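Local coordinates for protein ubiquitin-conjugating ligase MGC351130 (Homo sapiens, PDB 1YRV) that catalyses the covalent attachment of ubiquitin to other proteins as an E2 ubiquitin-conjugating enzyme, represented here by its UBC core domain, at residues 65-70 against 95-100; 146-151 against 157-162; 76-81 against 85-90; 36-41 against 123-128; 30-35 against 45-50. One frame throughout, in Å; residues are numbered along the deposited sequence.

How the contacts relate
All five contacts lie in the single UBC core domain. Contact 5 opens first and crosses contact 4: their segments alternate along the chain, and both use helix 23-38. Contact 3 lies between the two segments of contact 1, both lie between those of contact 4, and contact 2 comes last. Contacts 3, 4 and 5 gather where helices 23-38 and 124-135 meet the four-stranded sheet. Contacts 4 and 5 have centres about 10 Å apart and touch, as do contacts 3 and 4 at about 16 Å. Contacts 1 and 2, centres about 9 Å apart, touch at the other end of the domain. Contact 1 carries the HPN motif near the predicted active-site cysteine.

Contact 1: 65-70 against 95-100; sequences SVWQGL and PFHPNV
The ring of His97 lies beside the six-membered ring of Trp67, with the two planes only 27° apart. The rings are slid past each other, so they barely overlap, and their centroids are 4.8 Å apart. The touch is made by one flank of the imidazole. Trp67 CZ2 is 3.3 Å from His97 CD2 and 3.6 Å from His97 NE2. Pro98 CD lies at the edge of the indole, near its plane, 4.4 Å from Trp67 CZ2. The edge of the imidazole is fixed as well. Asn99 N donates to His97 ND1 over 2.9 Å, almost straight at 167° and in the ring plane. His97, Pro98 and Asn99 form the HPN motif of E2 enzymes, and the His97 side chain sits about 8 Å from that of Cys108, the predicted thioester cysteine. His97 NE2 is bonded to Leu135 O, so both ring nitrogens are engaged and the rotation of the imidazole is set. With CG anti to the backbone N (chi1 -171°), the ring swings out toward the indole. Trp67 stands at the overlap of two beta turns, Ser65 to Gln68 and Trp67 to Leu70. Phe72, Pro138 and Leu163 pack round it too.

Contact 2: 146-151 against 157-162; sequences LEAARI and SLYRTI
The last two helices of the UBC fold, 146-153 and 156-166, pack against each other here through Ile151 and Tyr159. The axes of the segments approach to 9.7 Å and their directions differ by 134°, so the pair is splayed rather than strictly antiparallel. Ile151 is the residue most covered by the other helix, and its two branches do different work. CG2, anti to the backbone N, presses on the base of Tyr159, 3.6 Å from Tyr159 CA and 3.8 Å from Tyr159 CB. The same methyl lies at the edge of the phenol ring, near its plane, and reaches Leu158 CG at 4.1 Å. CG1 takes the other direction (chi1 -75°) and carries CD1 toward Ile162. Ile151 CD1 meets Ile162 CD1 tip to tip at 3.6 Å. Tyr159 turns its ring to helix 146-153, where Tyr159 CE1 is 3.5 Å from Ala148 O and 4.3 Å from Ala148 CB. The small alanine probably lets the ring come close to the helix backbone. Apolar contacts thus hold the two helices. The phenol also links them to the loops holding Phe96, Val66 and Pro98: its OH makes a weak hydrogen bond to Phe96 O, and the ring touches the other two. The arrangement is that of two consecutive helices joined by a short link, the C-terminal helix pair of the E2 fold.

Contact 3: 76-81 against 85-90; sequences IHFTSE and APPVVK
Phe78 and Pro87 lie side by side and point the same way, with the proline over one face of the ring. Pro87 CB sits 3.6 Å from the Phe78 ring centroid and 21° off the normal, a CH-pi contact displaced toward the rim. Ile76 CG2 is 3.4 Å from Pro87 CB, a tight fit, while Ile76 CG1 runs alongside Val89 CG2 at 3.8 Å. Ile76 CG1 lies beside the backbone N (chi1 -59°), which puts CG2 anti to it and divides the branches between the two partners. Phe78, Pro87 and Ile76 meet Leu124, Ile127 and Leu128 of helix 124-135, while Val89 packs on Leu112. Replacing Phe78 by an alanine would probably strip Pro87 of its aromatic cover and open a gap beneath Leu124. On the other face of the sheet, His77 meets Val88 CG2 at its ring edge and bonds Glu54 through ND1. In the antiparallel hairpin, His77 N donates to Val88 O over 2.8 Å at 175°, and Val88 N returns a bond to His77 O. Beyond it, a water bridges Thr79 N and Ala85 O. These paired backbone bonds fix the register, and the face of Ile76, Phe78 and Pro87 is apolar.

Contact 4: 36-41 against 123-128; sequences KENNYK and TLSSIL
This is a small, partly buried contact between Asn38 and Tyr40, at the end of helix 23-38, and Ser125, near the start of helix 124-135. Both helices belong to the UBC fold, and the meeting point lies away from the active site. Ser125 serves both partners. Asn38 ND2 gives Ser125 OG a weak hydrogen bond, 3.3 Å long and bent to 126°. Ser125 CB lies in the plane of the Tyr40 ring, at its edge, 3.9 Å from Tyr40 CE2. Asn39 leaves the helix with positive phi (36°), which probably helps bring Tyr40 back beside Asn38. Leu35 of helix 23-38 touches both Tyr40 and Ser125. Thr123, the N-cap, accepts a weak bond from Ser126 N through OG1; Asp31 OD2 accepts a hydrogen bond from Leu124 N. Asn38 CB also rests on one face of the Tyr40 ring, 3.4 Å above the plane and over its centre.

Contact 5: 30-35 against 45-50; sequences RDFCDL and AKPVSE
Ala45 opens the strand side by meeting both Leu35 and Phe32. Its methyl, Ala45 CB, lies 4.1 Å from Leu35 CD1, a light apolar touch that Leu128 of helix 124-135 helps to enclose. Its carbonyl approaches the phenyl ring, with Ala45 O 3.6 Å from Phe32 CE2. Lys46 then points the other way, and Pro47 turns back to the helix. Pro47 makes the closest side-chain contact with Phe32. Its CG stands over one face of the Phe32 ring, 4.1 Å from the centroid and 29° off the normal, a CH-pi contact, and Pro47 CD reaches Phe32 CZ at 3.5 Å. The two side chains come from opposite directions. Phe32 has CG anti to its own N (chi1 -165°), which sends the ring across the gap to the strand. Trp55 meets the ring edge-to-face, and Lys36 adds a cation-pi contact. A serine in place of Phe32 is likely to leave Pro47 without its aromatic partner and Lys36 without its cation-pi contact. On another side of the helix, Arg30 NE and NH1 both grip Asp31 OD1 in a salt bridge, while OD2 bonds Tyr82 OH. The axes of helix 30-35 and strand 45-47 come within 10.3 Å, at 146°. This is an N-terminal helix laid against the edge strand that follows it, as in the alpha/beta UBC fold.

Contact 1: 65-70 against 95-100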
# COMPACT_ATOMS: atom_id res chain seq x y z
N SER A 65 7.12 -5.99 14.46
CA SER A 65 6.51 -6.88 13.49
C SER A 65 7.64 -7.56 12.73
O SER A 65 8.80 -7.11 12.73
CB SER A 65 5.61 -6.09 12.50
OG SER A 65 6.39 -5.26 11.66
N VAL A 66 7.28 -8.65 12.06
CA VAL A 66 8.25 -9.39 11.28
C VAL A 66 9.03 -8.50 10.31
O VAL A 66 10.21 -8.77 10.02
CB VAL A 66 7.57 -10.48 10.49
CG1 VAL A 66 8.62 -11.37 9.88
CG2 VAL A 66 6.66 -11.28 11.41
N TRP A 67 8.40 -7.44 9.82
CA TRP A 67 9.04 -6.53 8.87
C TRP A 67 9.74 -5.35 9.51
O TRP A 67 10.00 -4.36 8.83
CB TRP A 67 8.03 -6.00 7.85
CG TRP A 67 7.57 -7.04 6.91
CD1 TRP A 67 8.01 -7.28 5.63
CD2 TRP A 67 6.60 -8.05 7.19
NE1 TRP A 67 7.37 -8.38 5.11
CE2 TRP A 67 6.51 -8.87 6.05
CE3 TRP A 67 5.80 -8.33 8.31
CZ2 TRP A 67 5.65 -9.95 5.99
CZ3 TRP A 67 4.94 -9.43 8.25
CH2 TRP A 67 4.88 -10.22 7.09
N GLN A 68 10.06 -5.45 10.79
CA GLN A 68 10.75 -4.37 11.47
C GLN A 68 12.09 -4.12 10.79
O GLN A 68 12.91 -5.03 10.66
CB GLN A 68 10.96 -4.69 12.95
CG GLN A 68 9.80 -4.25 13.83
CD GLN A 68 10.26 -3.73 15.18
OE1 GLN A 68 10.69 -4.49 16.04
NE2 GLN A 68 10.18 -2.42 15.36
N GLY A 69 12.30 -2.89 10.35
CA GLY A 69 13.55 -2.55 9.68
C GLY A 69 13.45 -2.68 8.17
O GLY A 69 14.35 -2.28 7.44
N LEU A 70 12.34 -3.23 7.69
CA LEU A 70 12.13 -3.40 6.27
C LEU A 70 11.32 -2.23 5.68
O LEU A 70 10.77 -1.40 6.42
CB LEU A 70 11.45 -4.74 6.02
CG LEU A 70 12.42 -5.90 6.30
CD1 LEU A 70 11.71 -7.23 6.51
CD2 LEU A 70 13.37 -5.98 5.14
N PRO A 95 7.17 -9.35 -3.40
CA PRO A 95 7.79 -9.75 -2.13
C PRO A 95 7.33 -11.14 -1.70
O PRO A 95 6.34 -11.66 -2.21
CB PRO A 95 7.29 -8.68 -1.19
CG PRO A 95 5.85 -8.55 -1.64
CD PRO A 95 5.95 -8.56 -3.16
N PHE A 96 8.08 -11.74 -0.78
CA PHE A 96 7.73 -13.06 -0.24
C PHE A 96 6.83 -12.71 0.94
O PHE A 96 7.29 -12.48 2.06
CB PHE A 96 8.99 -13.78 0.25
CG PHE A 96 8.74 -15.20 0.65
CD1 PHE A 96 9.03 -15.64 1.94
CD2 PHE A 96 8.25 -16.12 -0.27
CE1 PHE A 96 8.86 -16.98 2.30
CE2 PHE A 96 8.07 -17.46 0.08
CZ PHE A 96 8.37 -17.89 1.36
N HIS A 97 5.52 -12.65 0.69
CA HIS A 97 4.58 -12.21 1.70
C HIS A 97 3.31 -13.03 1.60
O HIS A 97 2.84 -13.32 0.52
CB HIS A 97 4.32 -10.71 1.46
CG HIS A 97 3.52 -10.05 2.54
ND1 HIS A 97 2.22 -10.43 2.83
CD2 HIS A 97 3.84 -9.07 3.41
CE1 HIS A 97 1.79 -9.73 3.86
NE2 HIS A 97 2.74 -8.89 4.23
N PRO A 98 2.75 -13.42 2.74
CA PRO A 98 1.53 -14.23 2.80
C PRO A 98 0.30 -13.64 2.08
O PRO A 98 -0.52 -14.39 1.56
CB PRO A 98 1.28 -14.37 4.30
CG PRO A 98 2.66 -14.24 4.89
CD PRO A 98 3.23 -13.11 4.09
N ASN A 99 0.17 -12.32 2.05
CA ASN A 99 -1.00 -11.73 1.43
C ASN A 99 -0.77 -11.00 0.11
O ASN A 99 -1.70 -10.44 -0.45
CB ASN A 99 -1.68 -10.80 2.43
CG ASN A 99 -1.94 -11.48 3.76
OD1 ASN A 99 -1.61 -10.93 4.81
ND2 ASN A 99 -2.51 -12.67 3.72
N VAL A 100 0.46 -11.04 -0.39
CA VAL A 100 0.75 -10.37 -1.65
C VAL A 100 0.71 -11.41 -2.76
O VAL A 100 1.38 -12.43 -2.69
CB VAL A 100 2.12 -9.68 -1.61
CG1 VAL A 100 2.38 -8.97 -2.92
CG2 VAL A 100 2.17 -8.70 -0.46

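Contact 2: 146-151 against 157-162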
# COMPACT_ATOMS: atom_id res chain seq x y z
N LEU A 146 1.09 -19.34 0.13
CA LEU A 146 1.13 -20.47 1.06
C LEU A 146 2.48 -20.73 1.72
O LEU A 146 2.56 -20.90 2.94
CB LEU A 146 0.71 -21.73 0.33
CG LEU A 146 -0.68 -21.72 -0.32
CD1 LEU A 146 -0.90 -23.04 -1.06
CD2 LEU A 146 -1.75 -21.53 0.77
N GLU A 147 3.54 -20.80 0.91
CA GLU A 147 4.86 -21.05 1.45
C GLU A 147 5.29 -19.96 2.40
O GLU A 147 5.88 -20.24 3.44
CB GLU A 147 5.89 -21.17 0.33
CG GLU A 147 5.72 -22.42 -0.49
CD GLU A 147 4.48 -22.39 -1.34
OE1 GLU A 147 4.45 -21.63 -2.33
OE2 GLU A 147 3.52 -23.11 -0.99
N ALA A 148 4.98 -18.72 2.06
CA ALA A 148 5.35 -17.60 2.90
C ALA A 148 4.67 -17.71 4.26
O ALA A 148 5.30 -17.56 5.31
CB ALA A 148 4.97 -16.25 2.21
N ALA A 149 3.36 -17.98 4.23
CA ALA A 149 2.56 -18.10 5.45
C ALA A 149 3.09 -19.26 6.31
O ALA A 149 3.37 -19.12 7.51
CB ALA A 149 1.10 -18.34 5.09
N ARG A 150 3.21 -20.41 5.66
CA ARG A 150 3.71 -21.60 6.31
C ARG A 150 5.04 -21.30 7.06
O ARG A 150 5.14 -21.54 8.25
CB ARG A 150 3.91 -22.68 5.26
CG ARG A 150 4.38 -23.98 5.77
CD ARG A 150 4.11 -25.01 4.73
NE ARG A 150 5.01 -24.92 3.58
CZ ARG A 150 4.97 -25.80 2.58
NH1 ARG A 150 4.06 -26.78 2.60
NH2 ARG A 150 5.87 -25.75 1.60
N ILE A 151 6.02 -20.76 6.36
CA ILE A 151 7.31 -20.46 6.99
C ILE A 151 7.20 -19.44 8.10
O ILE A 151 7.97 -19.46 9.08
CB ILE A 151 8.32 -19.93 5.99
CG1 ILE A 151 8.82 -21.10 5.14
CG2 ILE A 151 9.48 -19.21 6.71
CD1 ILE A 151 9.79 -20.69 4.06
N SER A 157 11.73 -16.43 12.69
CA SER A 157 13.11 -15.97 12.57
C SER A 157 13.65 -16.36 11.21
O SER A 157 14.37 -15.59 10.58
CB SER A 157 13.98 -16.60 13.65
OG SER A 157 15.35 -16.31 13.42
N LEU A 158 13.32 -17.57 10.78
CA LEU A 158 13.77 -18.04 9.48
C LEU A 158 13.11 -17.16 8.44
O LEU A 158 13.75 -16.69 7.50
CB LEU A 158 13.33 -19.49 9.26
CG LEU A 158 13.41 -19.96 7.81
CD1 LEU A 158 14.83 -19.75 7.29
CD2 LEU A 158 12.99 -21.41 7.70
N TYR A 159 11.81 -16.95 8.63
CA TYR A 159 11.03 -16.10 7.74
C TYR A 159 11.80 -14.80 7.50
O TYR A 159 12.05 -14.42 6.35
CB TYR A 159 9.67 -15.80 8.36
CG TYR A 159 8.79 -14.97 7.46
CD1 TYR A 159 8.05 -15.55 6.43
CD2 TYR A 159 8.80 -13.58 7.55
CE1 TYR A 159 7.37 -14.76 5.51
CE2 TYR A 159 8.12 -12.79 6.65
CZ TYR A 159 7.41 -13.38 5.62
OH TYR A 159 6.79 -12.59 4.70
N ARG A 160 12.18 -14.13 8.58
CA ARG A 160 12.93 -12.88 8.47
C ARG A 160 14.19 -13.06 7.67
O ARG A 160 14.53 -12.24 6.82
CB ARG A 160 13.31 -12.34 9.85
CG ARG A 160 12.28 -11.41 10.50
CD ARG A 160 12.96 -10.43 11.47
NE ARG A 160 13.95 -11.14 12.29
CZ ARG A 160 13.63 -12.06 13.20
NH1 ARG A 160 12.36 -12.36 13.42
NH2 ARG A 160 14.59 -12.71 13.86
N THR A 161 14.91 -14.14 7.95
CA THR A 161 16.16 -14.41 7.25
C THR A 161 15.94 -14.39 5.76
O THR A 161 16.75 -13.86 5.00
CB THR A 161 16.74 -15.76 7.65
OG1 THR A 161 17.27 -15.68 8.98
CG2 THR A 161 17.84 -16.18 6.68
N ILE A 162 14.82 -14.98 5.35
CA ILE A 162 14.46 -15.04 3.94
C ILE A 162 14.17 -13.65 3.40
O ILE A 162 14.61 -13.29 2.31
CB ILE A 162 13.23 -15.97 3.74
CG1 ILE A 162 13.62 -17.40 4.15
CG2 ILE A 162 12.77 -15.94 2.29
CD1 ILE A 162 12.52 -18.41 3.99

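Contact 3: 76-81 against 85-90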
# COMPACT_ATOMS: atom_id res chain seq x y z
N ILE A 76 1.03 3.40 -6.35
CA ILE A 76 -0.42 3.50 -6.14
C ILE A 76 -1.02 4.24 -7.33
O ILE A 76 -0.67 5.39 -7.61
CB ILE A 76 -0.74 4.26 -4.82
CG1 ILE A 76 -0.09 3.53 -3.64
CG2 ILE A 76 -2.25 4.41 -4.64
CD1 ILE A 76 -0.44 4.09 -2.31
N HIS A 77 -1.89 3.55 -8.06
CA HIS A 77 -2.54 4.14 -9.20
C HIS A 77 -4.00 4.45 -8.91
O HIS A 77 -4.81 3.56 -8.71
CB HIS A 77 -2.47 3.19 -10.38
CG HIS A 77 -3.50 3.47 -11.43
ND1 HIS A 77 -3.46 4.60 -12.23
CD2 HIS A 77 -4.62 2.79 -11.79
CE1 HIS A 77 -4.51 4.60 -13.03
NE2 HIS A 77 -5.23 3.52 -12.78
N PHE A 78 -4.28 5.74 -8.83
CA PHE A 78 -5.65 6.22 -8.65
C PHE A 78 -6.28 6.39 -10.03
O PHE A 78 -5.57 6.45 -11.06
CB PHE A 78 -5.65 7.58 -7.98
CG PHE A 78 -5.23 7.54 -6.56
CD1 PHE A 78 -3.91 7.75 -6.21
CD2 PHE A 78 -6.17 7.30 -5.55
CE1 PHE A 78 -3.52 7.72 -4.88
CE2 PHE A 78 -5.80 7.26 -4.20
CZ PHE A 78 -4.48 7.47 -3.85
N THR A 79 -7.60 6.47 -10.06
CA THR A 79 -8.36 6.68 -11.28
C THR A 79 -9.23 7.95 -11.12
O THR A 79 -9.47 8.43 -10.00
CB THR A 79 -9.32 5.53 -11.52
OG1 THR A 79 -10.34 5.56 -10.51
CG2 THR A 79 -8.59 4.19 -11.49
N SER A 80 -9.74 8.45 -12.24
CA SER A 80 -10.59 9.62 -12.26
C SER A 80 -11.87 9.38 -11.46
O SER A 80 -12.66 10.28 -11.25
CB SER A 80 -10.90 10.01 -13.72
OG SER A 80 -11.44 8.88 -14.41
N GLU A 81 -12.06 8.15 -10.99
CA GLU A 81 -13.24 7.81 -10.19
C GLU A 81 -12.90 7.98 -8.72
O GLU A 81 -13.78 7.92 -7.88
CB GLU A 81 -13.63 6.34 -10.42
CG GLU A 81 -13.52 5.93 -11.85
CD GLU A 81 -14.43 6.74 -12.70
OE1 GLU A 81 -15.65 6.65 -12.40
OE2 GLU A 81 -13.94 7.45 -13.61
N ALA A 85 -13.91 5.07 -5.86
CA ALA A 85 -13.20 3.82 -6.10
C ALA A 85 -11.80 3.85 -5.52
O ALA A 85 -11.13 4.90 -5.54
CB ALA A 85 -13.10 3.58 -7.60
N PRO A 86 -11.33 2.69 -5.03
CA PRO A 86 -10.00 2.54 -4.43
C PRO A 86 -8.86 2.59 -5.45
O PRO A 86 -9.02 2.21 -6.60
CB PRO A 86 -10.05 1.16 -3.76
CG PRO A 86 -11.05 0.37 -4.64
CD PRO A 86 -12.13 1.45 -4.86
N PRO A 87 -7.69 3.08 -5.04
CA PRO A 87 -6.60 3.11 -6.01
C PRO A 87 -6.15 1.67 -6.23
O PRO A 87 -6.66 0.75 -5.58
CB PRO A 87 -5.52 3.97 -5.32
CG PRO A 87 -5.75 3.70 -3.85
CD PRO A 87 -7.28 3.62 -3.72
N VAL A 88 -5.25 1.44 -7.17
CA VAL A 88 -4.72 0.10 -7.36
C VAL A 88 -3.30 0.15 -6.78
O VAL A 88 -2.47 0.96 -7.21
CB VAL A 88 -4.60 -0.31 -8.82
CG1 VAL A 88 -3.85 -1.65 -8.90
CG2 VAL A 88 -5.98 -0.45 -9.48
N VAL A 89 -3.01 -0.71 -5.82
CA VAL A 89 -1.70 -0.74 -5.21
C VAL A 89 -0.95 -2.00 -5.67
O VAL A 89 -1.51 -3.11 -5.70
CB VAL A 89 -1.80 -0.73 -3.63
CG1 VAL A 89 -0.43 -0.97 -3.01
CG2 VAL A 89 -2.38 0.59 -3.14
N LYS A 90 0.30 -1.80 -6.04
CA LYS A 90 1.13 -2.89 -6.46
C LYS A 90 2.53 -2.77 -5.91
O LYS A 90 3.05 -1.66 -5.75
CB LYS A 90 1.21 -2.95 -7.97
CG LYS A 90 -0.04 -3.48 -8.61
CD LYS A 90 0.02 -3.35 -10.12
CE LYS A 90 -1.27 -3.88 -10.76
NZ LYS A 90 -1.55 -5.32 -10.31
O HOH W 1 -9.31 5.49 -7.69

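Contact 4: 36-41 against 123-128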
# COMPACT_ATOMS: atom_id res chain seq x y z
N LYS A 36 1.54 15.94 3.66
CA LYS A 36 2.73 16.71 3.95
C LYS A 36 2.64 17.34 5.33
O LYS A 36 3.59 17.24 6.09
CB LYS A 36 2.95 17.73 2.85
CG LYS A 36 3.24 17.01 1.55
CD LYS A 36 3.76 17.90 0.46
CE LYS A 36 2.78 18.98 0.16
NZ LYS A 36 3.16 19.63 -1.11
N GLU A 37 1.51 17.95 5.67
CA GLU A 37 1.37 18.53 6.99
C GLU A 37 1.52 17.45 8.07
O GLU A 37 2.15 17.67 9.10
CB GLU A 37 -0.00 19.19 7.13
CG GLU A 37 -0.23 20.36 6.19
CD GLU A 37 0.44 21.65 6.66
OE1 GLU A 37 0.32 22.70 5.96
OE2 GLU A 37 1.10 21.62 7.73
N ASN A 38 0.94 16.27 7.85
CA ASN A 38 1.02 15.19 8.83
C ASN A 38 2.42 14.69 9.12
O ASN A 38 2.67 14.14 10.20
CB ASN A 38 0.17 14.00 8.37
CG ASN A 38 -1.30 14.33 8.35
OD1 ASN A 38 -1.75 15.25 9.03
ND2 ASN A 38 -2.08 13.56 7.57
N ASN A 39 3.31 14.86 8.16
CA ASN A 39 4.70 14.45 8.27
C ASN A 39 4.81 13.15 9.06
O ASN A 39 5.41 13.11 10.13
CB ASN A 39 5.50 15.55 8.95
CG ASN A 39 6.96 15.59 8.51
OD1 ASN A 39 7.77 16.33 9.06
ND2 ASN A 39 7.30 14.79 7.49
N TYR A 40 4.20 12.09 8.53
CA TYR A 40 4.22 10.80 9.17
C TYR A 40 5.57 10.10 9.07
O TYR A 40 6.12 9.89 7.99
CB TYR A 40 3.16 9.91 8.55
CG TYR A 40 1.76 10.33 8.87
CD1 TYR A 40 1.43 10.76 10.14
CD2 TYR A 40 0.74 10.22 7.94
CE1 TYR A 40 0.13 11.06 10.48
CE2 TYR A 40 -0.58 10.51 8.26
CZ TYR A 40 -0.88 10.92 9.54
OH TYR A 40 -2.18 11.15 9.91
N LYS A 41 6.08 9.73 10.23
CA LYS A 41 7.36 9.05 10.33
C LYS A 41 7.22 7.68 9.67
O LYS A 41 6.25 6.98 9.89
CB LYS A 41 7.71 8.88 11.81
CG LYS A 41 8.88 7.95 12.10
CD LYS A 41 8.59 7.08 13.33
CE LYS A 41 9.79 6.19 13.71
NZ LYS A 41 10.33 5.34 12.59
N THR A 123 -8.54 8.50 2.76
CA THR A 123 -7.72 9.50 2.06
C THR A 123 -6.31 8.95 1.82
O THR A 123 -5.96 7.90 2.34
CB THR A 123 -7.56 10.76 2.91
OG1 THR A 123 -6.84 10.40 4.10
CG2 THR A 123 -8.93 11.34 3.29
N LEU A 124 -5.49 9.65 1.04
CA LEU A 124 -4.13 9.17 0.80
C LEU A 124 -3.45 8.75 2.10
O LEU A 124 -2.76 7.73 2.13
CB LEU A 124 -3.28 10.23 0.09
CG LEU A 124 -1.85 9.89 -0.39
CD1 LEU A 124 -1.88 8.77 -1.40
CD2 LEU A 124 -1.20 11.13 -1.02
N SER A 125 -3.62 9.56 3.16
CA SER A 125 -3.04 9.30 4.49
C SER A 125 -3.56 8.01 5.10
O SER A 125 -2.79 7.22 5.62
CB SER A 125 -3.35 10.45 5.45
OG SER A 125 -2.74 11.65 5.02
N SER A 126 -4.88 7.82 5.06
CA SER A 126 -5.53 6.63 5.61
C SER A 126 -4.98 5.40 4.98
O SER A 126 -4.57 4.45 5.65
CB SER A 126 -7.02 6.63 5.30
OG SER A 126 -7.69 7.56 6.09
N ILE A 127 -5.02 5.41 3.66
CA ILE A 127 -4.54 4.31 2.86
C ILE A 127 -3.09 3.96 3.21
O ILE A 127 -2.73 2.80 3.30
CB ILE A 127 -4.61 4.68 1.38
CG1 ILE A 127 -6.06 5.10 1.04
CG2 ILE A 127 -4.01 3.56 0.56
CD1 ILE A 127 -6.24 5.57 -0.37
N LEU A 128 -2.28 4.98 3.41
CA LEU A 128 -0.88 4.74 3.71
C LEU A 128 -0.72 4.14 5.12
O LEU A 128 -0.02 3.14 5.28
CB LEU A 128 -0.08 6.04 3.53
CG LEU A 128 -0.02 6.61 2.09
CD1 LEU A 128 0.84 7.90 1.96
CD2 LEU A 128 0.60 5.51 1.20

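Contact 5: 30-35 against 45-50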
# COMPACT_ATOMS: atom_id res chain seq x y z
N ARG A 30 -5.80 17.99 -2.20
CA ARG A 30 -6.04 18.25 -0.80
C ARG A 30 -5.32 17.17 0.02
O ARG A 30 -4.53 17.49 0.89
CB ARG A 30 -7.53 18.23 -0.49
CG ARG A 30 -7.84 18.28 0.99
CD ARG A 30 -9.15 17.51 1.32
NE ARG A 30 -9.08 16.12 0.91
CZ ARG A 30 -10.13 15.32 0.72
NH1 ARG A 30 -10.00 14.03 0.33
NH2 ARG A 30 -11.34 15.81 0.94
N ASP A 31 -5.59 15.90 -0.25
CA ASP A 31 -4.94 14.83 0.48
C ASP A 31 -3.43 14.96 0.58
O ASP A 31 -2.87 14.68 1.63
CB ASP A 31 -5.23 13.48 -0.17
CG ASP A 31 -6.65 13.01 0.07
OD1 ASP A 31 -7.39 13.68 0.82
OD2 ASP A 31 -7.01 11.95 -0.51
N PHE A 32 -2.77 15.33 -0.50
CA PHE A 32 -1.31 15.49 -0.49
C PHE A 32 -0.86 16.59 0.46
O PHE A 32 0.13 16.45 1.17
CB PHE A 32 -0.80 15.79 -1.88
CG PHE A 32 0.68 15.60 -2.05
CD1 PHE A 32 1.38 16.35 -2.99
CD2 PHE A 32 1.38 14.67 -1.28
CE1 PHE A 32 2.76 16.16 -3.17
CE2 PHE A 32 2.77 14.48 -1.46
CZ PHE A 32 3.46 15.23 -2.40
N CYS A 33 -1.58 17.71 0.47
CA CYS A 33 -1.22 18.79 1.39
C CYS A 33 -1.34 18.28 2.84
O CYS A 33 -0.53 18.63 3.69
CB CYS A 33 -2.16 19.98 1.24
SG CYS A 33 -2.00 20.84 -0.29
N ASP A 34 -2.36 17.47 3.09
CA ASP A 34 -2.59 16.91 4.41
C ASP A 34 -1.48 15.95 4.82
O ASP A 34 -1.06 15.94 5.96
CB ASP A 34 -3.91 16.15 4.43
CG ASP A 34 -5.10 17.06 4.47
OD1 ASP A 34 -6.24 16.53 4.34
OD2 ASP A 34 -4.93 18.30 4.63
N LEU A 35 -1.05 15.14 3.87
CA LEU A 35 -0.02 14.16 4.07
C LEU A 35 1.24 14.90 4.41
O LEU A 35 1.94 14.55 5.36
CB LEU A 35 0.18 13.37 2.80
CG LEU A 35 0.58 11.92 2.97
CD1 LEU A 35 1.88 11.69 2.27
CD2 LEU A 35 0.62 11.57 4.43
N ALA A 45 5.61 9.45 0.15
CA ALA A 45 4.76 9.27 -1.02
C ALA A 45 4.96 10.47 -1.92
O ALA A 45 4.93 11.61 -1.47
CB ALA A 45 3.31 9.15 -0.60
N LYS A 46 5.18 10.20 -3.19
CA LYS A 46 5.42 11.27 -4.12
C LYS A 46 4.65 11.07 -5.42
O LYS A 46 4.66 9.97 -5.98
CB LYS A 46 6.92 11.34 -4.40
CG LYS A 46 7.39 12.58 -5.15
CD LYS A 46 7.34 13.85 -4.26
CE LYS A 46 7.38 15.10 -5.16
NZ LYS A 46 8.10 14.80 -6.47
N PRO A 47 3.96 12.12 -5.91
CA PRO A 47 3.21 12.01 -7.16
C PRO A 47 4.28 11.86 -8.24
O PRO A 47 5.26 12.61 -8.27
CB PRO A 47 2.53 13.36 -7.29
CG PRO A 47 2.54 13.91 -5.97
CD PRO A 47 3.84 13.48 -5.37
N VAL A 48 4.10 10.90 -9.13
CA VAL A 48 5.08 10.70 -10.16
C VAL A 48 4.46 11.04 -11.52
O VAL A 48 4.91 10.57 -12.56
CB VAL A 48 5.60 9.24 -10.09
CG1 VAL A 48 4.57 8.27 -10.62
CG2 VAL A 48 6.93 9.13 -10.79
N SER A 49 3.43 11.88 -11.50
CA SER A 49 2.76 12.34 -12.72
C SER A 49 1.96 13.62 -12.46
O SER A 49 1.51 13.87 -11.34
CB SER A 49 1.82 11.26 -13.30
OG SER A 49 0.66 11.08 -12.51
N GLU A 50 1.79 14.42 -13.51
CA GLU A 50 1.05 15.68 -13.42
C GLU A 50 -0.40 15.43 -13.02
O GLU A 50 -1.06 16.26 -12.41
CB GLU A 50 1.13 16.39 -14.76
CG GLU A 50 1.76 17.77 -14.64
CD GLU A 50 2.88 17.82 -13.60
OE1 GLU A 50 4.08 17.72 -13.99
OE2 GLU A 50 2.54 17.94 -12.40